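Local coordinates for protein 1,4-beta-N-Acetylmuramidase M1 (Streptomyces coelicolor, PDB 1JFX) that hydrolyses the beta-1,4 links between N-acetylmuramic acid and N-acetylglucosamine in peptidoglycan, acting as both a lysozyme and a diacetylmuramidase of glycosyl hydrolase family 25, at residues 6-11 and 28-33; 62-67 and 107-112; 96-101 and 136-141; 180-185 and 199-204. All coordinates share one frame; numbering follows the deposited sequence.

Interaction 1 of 4, residues 6-11 and 28-33; sequences QGIDVS and SFAYIK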
# COMPACT_ATOMS: atom_id res chain seq x y z
N GLN A 6 1.51 -11.64 -9.39
CA GLN A 6 0.19 -11.14 -8.98
C GLN A 6 -0.02 -11.15 -7.48
O GLN A 6 0.60 -11.92 -6.76
CB GLN A 6 -0.88 -12.03 -9.63
CG GLN A 6 -0.97 -11.91 -11.14
CD GLN A 6 -1.67 -10.64 -11.55
OE1 GLN A 6 -2.76 -10.32 -11.05
NE2 GLN A 6 -1.06 -9.89 -12.48
N GLY A 7 -0.93 -10.29 -7.02
CA GLY A 7 -1.22 -10.25 -5.59
C GLY A 7 -2.58 -9.65 -5.32
O GLY A 7 -3.34 -9.35 -6.25
N ILE A 8 -2.90 -9.49 -4.05
CA ILE A 8 -4.17 -8.89 -3.66
C ILE A 8 -3.93 -7.94 -2.50
O ILE A 8 -2.82 -7.86 -1.98
CB ILE A 8 -5.21 -9.95 -3.18
CG1 ILE A 8 -4.67 -10.71 -1.96
CG2 ILE A 8 -5.55 -10.92 -4.32
CD1 ILE A 8 -5.70 -11.66 -1.33
N ASP A 9 -4.94 -7.17 -2.14
CA ASP A 9 -4.84 -6.33 -0.94
C ASP A 9 -6.21 -6.49 -0.31
O ASP A 9 -7.23 -6.64 -1.00
CB ASP A 9 -4.48 -4.87 -1.23
CG ASP A 9 -5.50 -4.14 -2.06
OD1 ASP A 9 -6.52 -3.64 -1.50
OD2 ASP A 9 -5.27 -4.06 -3.28
N VAL A 10 -6.23 -6.51 1.02
CA VAL A 10 -7.47 -6.73 1.74
C VAL A 10 -7.54 -5.93 3.02
O VAL A 10 -6.54 -5.42 3.50
CB VAL A 10 -7.61 -8.22 2.16
CG1 VAL A 10 -7.49 -9.13 0.96
CG2 VAL A 10 -6.51 -8.57 3.18
N SER A 11 -8.76 -5.85 3.57
CA SER A 11 -9.01 -5.18 4.84
C SER A 11 -10.11 -5.99 5.50
O SER A 11 -10.48 -7.06 5.01
CB SER A 11 -9.48 -3.73 4.63
OG SER A 11 -10.75 -3.67 4.01
N SER A 28 1.28 -14.22 -5.25
CA SER A 28 2.63 -14.15 -4.69
C SER A 28 2.75 -13.17 -3.52
O SER A 28 3.60 -13.34 -2.64
CB SER A 28 3.63 -13.70 -5.75
OG SER A 28 3.71 -14.60 -6.84
N PHE A 29 1.89 -12.15 -3.50
CA PHE A 29 1.99 -11.12 -2.47
C PHE A 29 0.64 -10.55 -2.07
O PHE A 29 -0.37 -10.76 -2.73
CB PHE A 29 2.90 -9.98 -2.98
CG PHE A 29 2.29 -9.14 -4.10
CD1 PHE A 29 1.49 -8.04 -3.80
CD2 PHE A 29 2.52 -9.46 -5.44
CE1 PHE A 29 0.91 -7.28 -4.82
CE2 PHE A 29 1.95 -8.70 -6.46
CZ PHE A 29 1.14 -7.60 -6.15
N ALA A 30 0.65 -9.81 -0.96
CA ALA A 30 -0.55 -9.16 -0.48
C ALA A 30 -0.23 -7.98 0.43
O ALA A 30 0.76 -8.00 1.16
CB ALA A 30 -1.44 -10.16 0.27
N TYR A 31 -1.07 -6.95 0.36
CA TYR A 31 -0.98 -5.83 1.28
C TYR A 31 -2.25 -5.95 2.11
O TYR A 31 -3.33 -6.25 1.59
CB TYR A 31 -0.88 -4.49 0.56
CG TYR A 31 0.57 -4.09 0.37
CD1 TYR A 31 1.38 -3.77 1.47
CD2 TYR A 31 1.15 -4.05 -0.91
CE1 TYR A 31 2.73 -3.41 1.30
CE2 TYR A 31 2.48 -3.69 -1.08
CZ TYR A 31 3.27 -3.37 0.02
OH TYR A 31 4.57 -2.98 -0.16
N ILE A 32 -2.10 -5.73 3.42
CA ILE A 32 -3.18 -5.89 4.40
C ILE A 32 -3.41 -4.61 5.20
O ILE A 32 -2.46 -4.04 5.74
CB ILE A 32 -2.78 -7.03 5.37
CG1 ILE A 32 -2.55 -8.31 4.56
CG2 ILE A 32 -3.84 -7.22 6.47
CD1 ILE A 32 -1.69 -9.36 5.29
N LYS A 33 -4.65 -4.15 5.30
CA LYS A 33 -4.88 -2.92 6.04
C LYS A 33 -4.59 -3.11 7.53
O LYS A 33 -5.04 -4.08 8.14
CB LYS A 33 -6.32 -2.45 5.87
CG LYS A 33 -6.56 -1.06 6.49
CD LYS A 33 -7.90 -0.51 6.07
CE LYS A 33 -8.11 0.89 6.63
NZ LYS A 33 -9.31 1.50 5.97
O HOH W 1 1.80 -14.51 -8.84

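Interaction 2 of 4, residues 62-67 and 107-112; sequences YHFARP and MCYGLS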
# COMPACT_ATOMS: atom_id res chain seq x y z
N TYR A 62 -0.66 -1.73 5.27
CA TYR A 62 -0.86 -0.37 4.77
C TYR A 62 -1.62 0.49 5.77
O TYR A 62 -2.40 -0.01 6.60
CB TYR A 62 -1.54 -0.36 3.37
CG TYR A 62 -3.02 -0.67 3.27
CD1 TYR A 62 -3.98 0.33 3.49
CD2 TYR A 62 -3.47 -1.92 2.84
CE1 TYR A 62 -5.33 0.09 3.27
CE2 TYR A 62 -4.83 -2.17 2.62
CZ TYR A 62 -5.75 -1.16 2.83
OH TYR A 62 -7.08 -1.35 2.56
N HIS A 63 -1.35 1.78 5.71
CA HIS A 63 -1.98 2.77 6.57
C HIS A 63 -2.85 3.69 5.73
O HIS A 63 -2.35 4.27 4.75
CB HIS A 63 -0.92 3.64 7.24
CG HIS A 63 -1.49 4.79 8.02
ND1 HIS A 63 -2.10 4.62 9.25
CD2 HIS A 63 -1.57 6.11 7.73
CE1 HIS A 63 -2.53 5.80 9.68
NE2 HIS A 63 -2.22 6.72 8.78
N PHE A 64 -4.12 3.83 6.10
CA PHE A 64 -5.00 4.75 5.37
C PHE A 64 -4.83 6.12 6.04
O PHE A 64 -5.27 6.35 7.17
CB PHE A 64 -6.45 4.28 5.44
CG PHE A 64 -7.37 5.05 4.52
CD1 PHE A 64 -7.70 6.37 4.79
CD2 PHE A 64 -7.88 4.45 3.37
CE1 PHE A 64 -8.56 7.09 3.93
CE2 PHE A 64 -8.73 5.15 2.50
CZ PHE A 64 -9.07 6.48 2.79
N ALA A 65 -4.18 7.03 5.33
CA ALA A 65 -3.92 8.37 5.85
C ALA A 65 -5.14 9.26 6.03
O ALA A 65 -6.06 9.23 5.23
CB ALA A 65 -2.93 9.09 4.94
N ARG A 66 -5.11 10.08 7.08
CA ARG A 66 -6.14 11.11 7.29
C ARG A 66 -5.27 12.32 7.65
O ARG A 66 -5.10 12.67 8.82
CB ARG A 66 -7.07 10.74 8.45
CG ARG A 66 -7.94 9.51 8.19
CD ARG A 66 -8.91 9.70 7.01
NE ARG A 66 -9.91 8.63 7.04
CZ ARG A 66 -11.14 8.79 7.51
NH1 ARG A 66 -11.53 9.97 7.98
NH2 ARG A 66 -11.98 7.75 7.54
N PRO A 67 -4.69 12.97 6.63
CA PRO A 67 -3.82 14.13 6.85
C PRO A 67 -4.39 15.29 7.67
O PRO A 67 -3.63 16.10 8.18
CB PRO A 67 -3.42 14.53 5.43
CG PRO A 67 -3.38 13.21 4.72
CD PRO A 67 -4.68 12.57 5.21
N MET A 107 -11.51 16.78 -0.36
CA MET A 107 -10.69 15.70 -0.90
C MET A 107 -9.21 15.79 -0.58
O MET A 107 -8.56 14.75 -0.44
CB MET A 107 -10.91 15.56 -2.41
CG MET A 107 -10.27 16.59 -3.29
SD MET A 107 -10.37 16.09 -5.06
CE MET A 107 -8.96 15.10 -5.26
N CYS A 108 -8.68 17.01 -0.43
CA CYS A 108 -7.27 17.17 -0.09
C CYS A 108 -7.05 17.44 1.41
O CYS A 108 -6.02 18.01 1.81
CB CYS A 108 -6.62 18.26 -0.93
SG CYS A 108 -6.69 17.96 -2.73
N TYR A 109 -8.05 17.07 2.20
CA TYR A 109 -7.96 17.15 3.64
C TYR A 109 -7.71 18.50 4.28
O TYR A 109 -7.23 18.58 5.41
CB TYR A 109 -6.88 16.15 4.10
CG TYR A 109 -7.19 14.71 3.73
CD1 TYR A 109 -8.00 13.92 4.56
CD2 TYR A 109 -6.68 14.13 2.57
CE1 TYR A 109 -8.28 12.60 4.24
CE2 TYR A 109 -6.96 12.79 2.24
CZ TYR A 109 -7.76 12.04 3.08
OH TYR A 109 -8.05 10.73 2.77
N GLY A 110 -8.04 19.57 3.57
CA GLY A 110 -7.85 20.90 4.12
C GLY A 110 -6.42 21.39 4.08
O GLY A 110 -6.10 22.42 4.67
N LEU A 111 -5.54 20.66 3.41
CA LEU A 111 -4.16 21.08 3.30
C LEU A 111 -3.87 21.69 1.93
O LEU A 111 -4.39 21.22 0.91
CB LEU A 111 -3.22 19.89 3.53
CG LEU A 111 -3.28 19.21 4.90
CD1 LEU A 111 -2.17 18.16 4.99
CD2 LEU A 111 -3.12 20.25 6.00
N SER A 112 -3.06 22.74 1.90
CA SER A 112 -2.67 23.34 0.62
C SER A 112 -1.75 22.32 -0.03
O SER A 112 -1.36 21.33 0.61
CB SER A 112 -1.90 24.66 0.84
OG SER A 112 -0.68 24.44 1.54

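Interaction 3 of 4, residues 96-101 and 136-141; sequences VLDIEH and VIYTTA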
# COMPACT_ATOMS: atom_id res chain seq x y z
N VAL A 96 2.96 0.57 3.33
CA VAL A 96 2.30 1.42 2.36
C VAL A 96 1.55 2.59 2.97
O VAL A 96 0.86 2.42 3.97
CB VAL A 96 1.29 0.60 1.52
CG1 VAL A 96 0.32 1.52 0.77
CG2 VAL A 96 2.05 -0.25 0.50
N LEU A 97 1.72 3.76 2.36
CA LEU A 97 0.99 4.96 2.77
C LEU A 97 -0.13 5.05 1.74
O LEU A 97 0.12 5.33 0.57
CB LEU A 97 1.87 6.21 2.67
CG LEU A 97 1.10 7.53 2.81
CD1 LEU A 97 0.42 7.62 4.18
CD2 LEU A 97 2.03 8.72 2.60
N ASP A 98 -1.36 4.77 2.17
CA ASP A 98 -2.55 4.82 1.31
C ASP A 98 -3.09 6.24 1.52
O ASP A 98 -3.74 6.53 2.53
CB ASP A 98 -3.57 3.77 1.77
CG ASP A 98 -4.86 3.78 0.98
OD1 ASP A 98 -5.23 4.83 0.40
OD2 ASP A 98 -5.54 2.73 0.95
N ILE A 99 -2.82 7.11 0.56
CA ILE A 99 -3.24 8.50 0.67
C ILE A 99 -4.09 8.76 -0.57
O ILE A 99 -3.60 8.75 -1.70
CB ILE A 99 -1.97 9.41 0.83
CG1 ILE A 99 -2.41 10.83 1.19
CG2 ILE A 99 -1.06 9.29 -0.40
CD1 ILE A 99 -1.27 11.69 1.74
N GLU A 100 -5.38 9.00 -0.33
CA GLU A 100 -6.34 9.12 -1.42
C GLU A 100 -7.52 10.03 -1.05
O GLU A 100 -7.55 10.58 0.04
CB GLU A 100 -6.86 7.71 -1.72
CG GLU A 100 -7.64 7.08 -0.55
CD GLU A 100 -8.21 5.71 -0.88
OE1 GLU A 100 -7.49 4.70 -0.74
OE2 GLU A 100 -9.37 5.64 -1.32
N HIS A 101 -8.50 10.15 -1.96
CA HIS A 101 -9.67 11.01 -1.72
C HIS A 101 -10.24 10.87 -0.31
O HIS A 101 -10.58 9.77 0.13
CB HIS A 101 -10.80 10.69 -2.71
CG HIS A 101 -10.61 11.24 -4.09
ND1 HIS A 101 -9.58 10.84 -4.91
CD2 HIS A 101 -11.36 12.10 -4.81
CE1 HIS A 101 -9.71 11.43 -6.08
NE2 HIS A 101 -10.78 12.20 -6.05
N VAL A 136 5.96 2.82 0.50
CA VAL A 136 5.34 2.70 -0.82
C VAL A 136 4.11 3.61 -0.80
O VAL A 136 3.33 3.58 0.15
CB VAL A 136 4.91 1.25 -1.07
CG1 VAL A 136 4.09 1.14 -2.36
CG2 VAL A 136 6.15 0.37 -1.15
N ILE A 137 3.92 4.42 -1.84
CA ILE A 137 2.77 5.30 -1.90
C ILE A 137 1.65 4.73 -2.78
O ILE A 137 1.86 4.47 -3.97
CB ILE A 137 3.16 6.71 -2.44
CG1 ILE A 137 4.06 7.43 -1.42
CG2 ILE A 137 1.89 7.56 -2.71
CD1 ILE A 137 4.62 8.76 -1.93
N TYR A 138 0.49 4.50 -2.16
CA TYR A 138 -0.69 4.02 -2.89
C TYR A 138 -1.60 5.22 -3.05
O TYR A 138 -1.95 5.88 -2.06
CB TYR A 138 -1.45 2.93 -2.12
CG TYR A 138 -2.85 2.64 -2.65
CD1 TYR A 138 -3.95 3.43 -2.28
CD2 TYR A 138 -3.08 1.58 -3.55
CE1 TYR A 138 -5.23 3.17 -2.77
CE2 TYR A 138 -4.37 1.31 -4.04
CZ TYR A 138 -5.44 2.11 -3.65
OH TYR A 138 -6.72 1.85 -4.12
N THR A 139 -2.00 5.49 -4.29
CA THR A 139 -2.91 6.61 -4.56
C THR A 139 -3.41 6.52 -6.00
O THR A 139 -3.07 5.58 -6.72
CB THR A 139 -2.20 7.97 -4.35
OG1 THR A 139 -3.16 9.04 -4.43
CG2 THR A 139 -1.12 8.21 -5.39
N THR A 140 -4.26 7.47 -6.38
CA THR A 140 -4.73 7.53 -7.75
C THR A 140 -3.99 8.68 -8.41
O THR A 140 -3.51 9.58 -7.73
CB THR A 140 -6.26 7.81 -7.86
OG1 THR A 140 -6.60 9.02 -7.17
CG2 THR A 140 -7.05 6.63 -7.27
N ALA A 141 -3.90 8.66 -9.73
CA ALA A 141 -3.24 9.75 -10.42
C ALA A 141 -3.99 11.06 -10.15
O ALA A 141 -3.36 12.09 -9.92
CB ALA A 141 -3.23 9.47 -11.93
O HOH W 2 -7.82 8.75 -4.66

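Interaction 4 of 4, residues 180-185 and 199-204; sequences TFWQYS and RNKFNG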
# COMPACT_ATOMS: atom_id res chain seq x y z
N THR A 180 5.31 0.48 -9.42
CA THR A 180 5.87 -0.72 -8.81
C THR A 180 4.73 -1.74 -8.61
O THR A 180 4.89 -2.92 -8.91
CB THR A 180 6.57 -0.38 -7.48
OG1 THR A 180 7.71 0.44 -7.77
CG2 THR A 180 7.04 -1.65 -6.76
N PHE A 181 3.60 -1.27 -8.10
CA PHE A 181 2.41 -2.12 -7.94
C PHE A 181 1.28 -1.40 -8.66
O PHE A 181 1.30 -0.17 -8.77
CB PHE A 181 2.02 -2.30 -6.46
CG PHE A 181 2.99 -3.12 -5.68
CD1 PHE A 181 2.98 -4.51 -5.78
CD2 PHE A 181 3.90 -2.52 -4.82
CE1 PHE A 181 3.86 -5.28 -5.03
CE2 PHE A 181 4.79 -3.29 -4.07
CZ PHE A 181 4.77 -4.66 -4.17
N TRP A 182 0.30 -2.16 -9.14
CA TRP A 182 -0.83 -1.56 -9.82
C TRP A 182 -2.11 -2.31 -9.44
O TRP A 182 -2.23 -3.51 -9.68
CB TRP A 182 -0.60 -1.59 -11.34
CG TRP A 182 -1.80 -1.35 -12.21
CD1 TRP A 182 -2.89 -0.55 -11.94
CD2 TRP A 182 -2.04 -1.94 -13.49
NE1 TRP A 182 -3.78 -0.61 -13.00
CE2 TRP A 182 -3.28 -1.45 -13.96
CE3 TRP A 182 -1.31 -2.82 -14.30
CZ2 TRP A 182 -3.82 -1.83 -15.19
CZ3 TRP A 182 -1.85 -3.20 -15.53
CH2 TRP A 182 -3.09 -2.70 -15.96
N GLN A 183 -3.04 -1.59 -8.82
CA GLN A 183 -4.32 -2.18 -8.44
C GLN A 183 -5.21 -1.97 -9.66
O GLN A 183 -5.62 -0.84 -9.95
CB GLN A 183 -4.91 -1.44 -7.24
CG GLN A 183 -6.10 -2.14 -6.59
CD GLN A 183 -6.66 -1.29 -5.48
OE1 GLN A 183 -7.22 -0.23 -5.75
NE2 GLN A 183 -6.47 -1.73 -4.24
N TYR A 184 -5.53 -3.06 -10.37
CA TYR A 184 -6.30 -2.97 -11.61
C TYR A 184 -7.75 -3.40 -11.51
O TYR A 184 -8.50 -3.29 -12.49
CB TYR A 184 -5.59 -3.77 -12.71
CG TYR A 184 -5.44 -5.25 -12.43
CD1 TYR A 184 -6.46 -6.14 -12.74
CD2 TYR A 184 -4.28 -5.76 -11.83
CE1 TYR A 184 -6.34 -7.49 -12.48
CE2 TYR A 184 -4.15 -7.13 -11.56
CZ TYR A 184 -5.19 -7.98 -11.89
OH TYR A 184 -5.11 -9.33 -11.67
N SER A 185 -8.15 -3.89 -10.35
CA SER A 185 -9.53 -4.29 -10.14
C SER A 185 -9.87 -4.30 -8.67
O SER A 185 -9.02 -4.60 -7.83
CB SER A 185 -9.79 -5.69 -10.69
OG SER A 185 -11.13 -6.08 -10.45
N ARG A 199 -7.30 -6.70 -6.84
CA ARG A 199 -6.21 -7.45 -7.46
C ARG A 199 -5.12 -6.50 -7.92
O ARG A 199 -5.39 -5.42 -8.46
CB ARG A 199 -6.71 -8.27 -8.66
CG ARG A 199 -7.74 -9.35 -8.26
CD ARG A 199 -7.93 -10.38 -9.37
NE ARG A 199 -6.67 -11.07 -9.66
CZ ARG A 199 -6.53 -12.01 -10.58
NH1 ARG A 199 -7.58 -12.39 -11.30
NH2 ARG A 199 -5.33 -12.56 -10.80
N ASN A 200 -3.88 -6.92 -7.70
CA ASN A 200 -2.70 -6.12 -8.03
C ASN A 200 -1.70 -6.89 -8.86
O ASN A 200 -1.59 -8.12 -8.77
CB ASN A 200 -2.00 -5.72 -6.74
CG ASN A 200 -2.89 -4.92 -5.85
OD1 ASN A 200 -3.19 -3.76 -6.14
ND2 ASN A 200 -3.35 -5.53 -4.76
N LYS A 201 -0.95 -6.13 -9.65
CA LYS A 201 0.14 -6.68 -10.45
C LYS A 201 1.42 -6.01 -9.93
O LYS A 201 1.40 -4.85 -9.50
CB LYS A 201 -0.07 -6.32 -11.93
CG LYS A 201 1.02 -6.84 -12.85
CD LYS A 201 0.64 -6.59 -14.31
CE LYS A 201 1.81 -6.78 -15.26
NZ LYS A 201 2.32 -8.19 -15.30
N PHE A 202 2.53 -6.75 -9.93
CA PHE A 202 3.83 -6.21 -9.52
C PHE A 202 4.64 -6.01 -10.80
O PHE A 202 4.67 -6.90 -11.65
CB PHE A 202 4.55 -7.19 -8.58
CG PHE A 202 6.00 -6.83 -8.33
CD1 PHE A 202 6.34 -5.76 -7.50
CD2 PHE A 202 7.02 -7.57 -8.94
CE1 PHE A 202 7.69 -5.43 -7.27
CE2 PHE A 202 8.37 -7.24 -8.72
CZ PHE A 202 8.70 -6.17 -7.88
N ASN A 203 5.30 -4.87 -10.93
CA ASN A 203 6.06 -4.57 -12.14
C ASN A 203 7.47 -5.15 -12.07
O ASN A 203 8.44 -4.43 -11.85
CB ASN A 203 6.12 -3.05 -12.35
CG ASN A 203 6.44 -2.67 -13.79
OD1 ASN A 203 6.65 -3.53 -14.64
ND2 ASN A 203 6.48 -1.37 -14.06
N GLY A 204 7.57 -6.46 -12.27
CA GLY A 204 8.87 -7.10 -12.20
C GLY A 204 8.79 -8.58 -11.93
O GLY A 204 7.71 -9.15 -11.75

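Interaction 1 of 4, residues 6-11 and 28-33
Phe29 lays its ring across the backbone of Gly7 on the neighbouring parallel strand. Its CB leaves the sheet on the same face as the CB atoms of Asp9 and Tyr31, and with CG lodged between the backbone N and the carbonyl carbon (chi1 70°) the ring turns back over strand 6-10. Gly7 CA lies over CG and CD1, CD2 stands 3.4 Å from Gln6 O, and CE2 is 3.3 Å from Gln6 C. At the tip, CZ comes within 3.5 Å of Gly7 N. Gly7 CA also sits over the centroid of the Phe29 ring in a close CH-pi contact, possible because Gly7 carries no side chain on this face. The backbones are joined as a parallel pair: Ile8 N donates to Phe29 O and Ile8 O accepts from Tyr31 N, and Val10 does the same with Tyr31 O and Lys33 N. On the other face Ile8 CG1 meets Ala30 CB at 4.0 Å, both against Trp19 of helix 19-24. A water bridges Gln6 N and Ser28 OG. Strand 6-10, helix 19-24 and strand 29-36 form a beta-alpha-beta unit of the beta/alpha barrel, whose first strand carries Asp9, a predicted active-site residue.

Interaction 2 of 4, residues 62-67 and 107-112
Tyr109 presses one face of its ring on Pro67 from within a type I' beta turn, Cys108 to Leu111, in the loop that leads from the barrel strand 96-98 to helix 113-131. Cys108 opens the turn, closed by a hydrogen bond from Leu111 N to Cys108 O of 3.1 Å, and ties the loop by a disulfide to Cys147 of helix 141-148. Tyr109 follows with positive phi and with CG beside its backbone N (chi1 -61°), which sends the ring toward segment 62-67. Pro67 CD stands almost on the normal of the Tyr109 ring, 3.4 Å from its centroid, in a CH-pi contact. Further along the ring, CE1 passes Arg66 CA at 4.0 Å. The hydroxyl lies 3.5 Å from Ala65 O and near the ring of Phe64, while its hydrogen bond goes to Glu100 O, so the loop also holds the backbone of a predicted active-site residue. Gly110 takes the turn through its second positive phi. Leu111 then points toward the proline, with CD1 3.9 Å from Pro67 CB, and both side chains rest on Trp119 of helix 113-131. Ser112 is the N-cap of that helix, and its backbone N is hydrogen-bonded to Gln115 OE1.

Interaction 3 of 4, residues 96-101 and 136-141
Val96, Leu97 and Asp98 pair in parallel with Val136, Ile137 and Tyr138, the two short strands running 24° apart. Val136 O takes Leu97 N at 2.7 Å, Leu97 O takes Tyr138 N, and Tyr138 O takes Ile99 N. One further bond continues the join past the strand: Thr139, with OG1 anti to its backbone N (chi1 -172°), donates that hydroxyl to Ile99 O at 2.8 Å. On the face of Val96 and Asp98, Val96 CG2 packs on Val136 CB at 3.6 Å, and Val96 CG1 meets Tyr138 CB. Asp98 and Tyr138 run side by side in the same direction, the carboxylate turned 57° from the ring, with OD1 3.3 Å from Tyr138 CD1. Glu100 comes in at a slant and sets OE1 near the ring plane at its edge, 3.4 Å from Tyr138 CE1. The two predicted active-site acids thus share one flank of the tyrosine, Asp98 OD1 and Glu100 OE1 being 2.5 Å apart. Past the strand ends a water bridges His101 to Thr140, lying 3.1 Å from His101 N and in the plane of the imidazole at ND1; Thr140 OG1 also caps the start of helix 141-148 at Trp143 N. Just past strand 96-98, Ile99 CG2 lies alongside Ile137 CG2, which is on the face of Leu97. Helix 113-131, which connects the strands as a beta-alpha-beta unit, covers Leu97 and Ile99, while strands 58-64 and 160-163 flank the pair within the barrel.

Interaction 4 of 4, residues 180-185 and 199-204
Trp182 and Lys201 form a hydrogen-bonded antiparallel pair, exchanging two backbone bonds of 2.9 Å each. Asn203 N donates to Thr180 O at 2.8 Å beyond one end of this pair. At the other end Tyr184 N reaches Arg199 O while Arg199 N goes to Ser185 O, so one additional residue is taken up on strand 181-185: a beta bulge at Tyr184. The bulged tyrosine keeps CG between its backbone N and carbonyl carbon (chi1 62°), and its ring runs along strand 196-202, with Arg199 O over one face, 3.5 Å above the plane, and Lys201 N at the edge. Its hydroxyl lies over one face of the Arg199 guanidinium, 2.9 Å above the plane, in contact without a hydrogen bond; the OH is bonded instead to Gln6 OE1. Tyr184 CB in turn covers a face of the Trp182 ring. On the opposite side of the sheet Asn200 OD1 stands 3.0 Å from Gln183 CA and accepts from Trp161 NE1. The rings of Phe181 and Phe202 meet at a slant, their planes 53° apart, with Phe181 CE1 3.5 Å from Phe202 CD1, and helix 206-214 packs on both. Thr180 CG2 lies alongside the Phe202 ring. Gln183 OE1 accepts from Tyr138 OH, while the buried NH2 groups of Gln183 and Asn200 both donate to OD2 of Asp9; two donors from adjacent antiparallel strands gripping one oxygen should fix the orientation of that carboxylate.

How the interactions relate
All four contacts reach one barrel sheet of this glycosyl hydrolase family 25 catalytic domain, interaction 2 through strand 58-64 alone, and all reach the predicted active site. Interaction 1 supplies Asp9 and interaction 3 supplies Asp98 and Glu100. Gln183 of interaction 4 links the two sides: its NE2 is 2.8 Å from Asp9 OD2, and its OE1 is 2.7 Å from Tyr138 OH of interaction 3. Interaction 2 borders the acids through Phe64 CE2, 3.5 Å from Glu100 CD. Strand pairing runs on between neighbours, with Ile32 O 3.0 Å from Tyr62 N and His63 O 2.8 Å from Asp98 N. Interactions 2 and 4 do not touch; their centres are about 23 Å apart.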